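Local coordinates for protein galactan 1,3-beta-galactosidase (Phanerochaete chrysosporium, PDB 7BYS) that probably removes galactose from beta-1,3-linked galactan chains, as an exo-acting family 43 glycoside hydrolase that also carries a calcium-containing carbohydrate-binding module, at residues K125-L131 / Y172-Q177. Residues are numbered along the deposited sequence; the frame is centred on the assembly and turned at random.
With NAG (2-acetamido-2-deoxy-beta-D-glucopyranose), chain D.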
# COMPACT_ATOMS: atom_id res chain seq x y z
N LYS A 125 -21.74 12.86 10.38
CA LYS A 125 -22.05 14.14 10.99
C LYS A 125 -21.99 15.30 10.01
O LYS A 125 -22.33 16.43 10.38
CB LYS A 125 -21.09 14.43 12.14
CG LYS A 125 -21.11 13.41 13.27
CD LYS A 125 -22.48 13.33 13.93
CE LYS A 125 -22.36 13.32 15.45
NZ LYS A 125 -21.52 14.45 15.96
N GLY A 126 -21.55 15.06 8.78
CA GLY A 126 -21.39 16.15 7.83
C GLY A 126 -19.97 16.35 7.34
O GLY A 126 -19.00 15.85 7.94
N SER A 127 -19.84 17.08 6.24
CA SER A 127 -18.56 17.40 5.65
C SER A 127 -18.31 18.90 5.68
O SER A 127 -19.25 19.70 5.65
CB SER A 127 -18.48 16.88 4.21
OG SER A 127 -18.68 15.48 4.18
N PHE A 128 -17.03 19.28 5.72
CA PHE A 128 -16.67 20.70 5.81
C PHE A 128 -15.23 20.91 5.36
O PHE A 128 -14.45 19.97 5.22
CB PHE A 128 -16.90 21.24 7.22
CG PHE A 128 -16.10 20.53 8.29
CD1 PHE A 128 -16.58 19.38 8.90
CD2 PHE A 128 -14.87 21.00 8.67
CE1 PHE A 128 -15.84 18.73 9.87
CE2 PHE A 128 -14.12 20.36 9.64
CZ PHE A 128 -14.61 19.22 10.24
N LYS A 129 -14.90 22.19 5.10
CA LYS A 129 -13.52 22.59 4.81
C LYS A 129 -12.84 23.01 6.11
O LYS A 129 -13.32 23.94 6.78
CB LYS A 129 -13.50 23.77 3.85
CG LYS A 129 -13.82 23.42 2.41
CD LYS A 129 -13.52 24.61 1.51
CE LYS A 129 -13.64 24.27 0.03
NZ LYS A 129 -12.56 23.35 -0.40
N PRO A 130 -11.73 22.38 6.49
CA PRO A 130 -11.06 22.73 7.76
C PRO A 130 -10.48 24.14 7.72
O PRO A 130 -9.70 24.49 6.84
CB PRO A 130 -9.96 21.67 7.88
CG PRO A 130 -9.73 21.19 6.50
CD PRO A 130 -11.06 21.27 5.80
N LEU A 131 -10.88 24.94 8.71
CA LEU A 131 -10.57 26.38 8.76
C LEU A 131 -10.94 27.09 7.46
O LEU A 131 -10.37 28.13 7.13
CB LEU A 131 -9.12 26.65 9.17
CG LEU A 131 -8.70 25.92 10.45
CD1 LEU A 131 -7.22 26.08 10.67
CD2 LEU A 131 -9.48 26.40 11.67
N TYR A 172 -13.94 16.63 16.70
CA TYR A 172 -15.02 16.92 15.76
C TYR A 172 -14.66 18.01 14.76
O TYR A 172 -15.34 18.13 13.73
CB TYR A 172 -16.28 17.40 16.49
CG TYR A 172 -17.02 16.35 17.30
CD1 TYR A 172 -16.67 15.00 17.25
CD2 TYR A 172 -18.08 16.73 18.10
CE1 TYR A 172 -17.37 14.06 18.01
CE2 TYR A 172 -18.78 15.81 18.86
CZ TYR A 172 -18.43 14.48 18.81
OH TYR A 172 -19.14 13.57 19.57
N ASN A 173 -13.64 18.81 15.04
CA ASN A 173 -13.37 20.00 14.26
C ASN A 173 -11.91 20.38 14.45
O ASN A 173 -11.27 20.00 15.43
CB ASN A 173 -14.32 21.13 14.69
CG ASN A 173 -14.20 22.36 13.84
OD1 ASN A 173 -13.85 22.30 12.66
ND2 ASN A 173 -14.48 23.52 14.45
N VAL A 174 -11.39 21.15 13.49
CA VAL A 174 -10.02 21.65 13.54
C VAL A 174 -10.02 23.00 14.26
O VAL A 174 -10.81 23.89 13.90
CB VAL A 174 -9.46 21.79 12.12
CG1 VAL A 174 -8.13 22.49 12.15
CG2 VAL A 174 -9.37 20.42 11.44
N THR A 175 -9.16 23.15 15.26
CA THR A 175 -9.11 24.34 16.10
C THR A 175 -7.99 25.32 15.75
O THR A 175 -8.21 26.53 15.76
CB THR A 175 -9.03 23.95 17.59
OG1 THR A 175 -9.07 25.13 18.40
CG2 THR A 175 -7.77 23.18 17.92
N ALA A 176 -6.79 24.83 15.43
CA ALA A 176 -5.65 25.70 15.20
C ALA A 176 -4.73 25.04 14.18
O ALA A 176 -4.54 23.82 14.22
CB ALA A 176 -4.85 25.94 16.49
N GLN A 177 -4.16 25.85 13.30
CA GLN A 177 -3.07 25.38 12.45
C GLN A 177 -1.82 25.22 13.29
O GLN A 177 -1.53 26.03 14.18
CB GLN A 177 -2.79 26.37 11.34
CG GLN A 177 -1.96 25.79 10.20
CD GLN A 177 -2.03 26.65 8.94
OE1 GLN A 177 -3.05 26.68 8.26
NE2 GLN A 177 -0.95 27.36 8.65
C1 NAG D . -14.40 24.79 13.79
C2 NAG D . -15.71 25.57 13.83
C3 NAG D . -15.61 26.90 13.18
C4 NAG D . -14.44 27.69 13.71
C5 NAG D . -13.15 26.87 13.58
C6 NAG D . -11.96 27.64 14.05
C7 NAG D . -16.75 24.24 11.82
C8 NAG D . -17.92 23.39 11.30
N2 NAG D . -16.79 24.73 13.20
O3 NAG D . -16.84 27.65 13.42
O4 NAG D . -14.31 28.91 12.97
O5 NAG D . -13.28 25.63 14.35
O6 NAG D . -11.88 27.56 15.45
O7 NAG D . -15.85 24.49 11.08
O HOH W 1 -12.54 23.97 10.76
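Tyr172 offers one face of its ring to Lys125, whose NZ lies 4.4 Å from the ring centroid and 22° off its normal, a cation-pi contact. Lysine suits the place because its flexible chain carries a positive charge to the face of an electron-rich ring; the phenol OH hydrogen-bonds to Glu93. The Tyr172 carbonyl instead meets Phe128, its O lying 3.7 Å from Phe128 CZ. A chi1 of 59° tucks the Phe128 ring back over its own backbone and turns it to Tyr172 O and Asn173 OD1.

Asn173 opens the Asn-X-Thr sequon completed by Val174 and Thr175, and its ND2 is bonded to C1 of the N-acetylglucosamine. Its amide plane stands 80° from the flat apolar ring of Phe128, which fits beside it with Asn173 OD1 3.6 Å from Phe128 CE2. Trimming Phe128 to an alanine removes the ring and is likely to leave a gap beside Tyr172 O and the Asn173 amide, with that amide freer to turn. Asn173 OD1 also accepts a hydrogen bond from a water oxygen 2.8 Å away, which in turn takes the N-H of Leu131, so a single ordered water bridges Asn173 and Leu131.

Val174, a compact branched residue, splits its methyls between two apolar partners: CG2 packs on Pro130 CB at 3.8 Å, CG1 on Leu131 CG at 3.9 Å. Leu131 CD2 also touches C6 of the sugar, and CD1 extends over the backbone toward Gln177 N.

The contact joins the edge strands of two consecutive four-stranded sheets, probably blades of the five-bladed beta-propeller of family 43. Strand 109-115 flanks Phe128, while strands 150-156 and 161-167 pack against Val174.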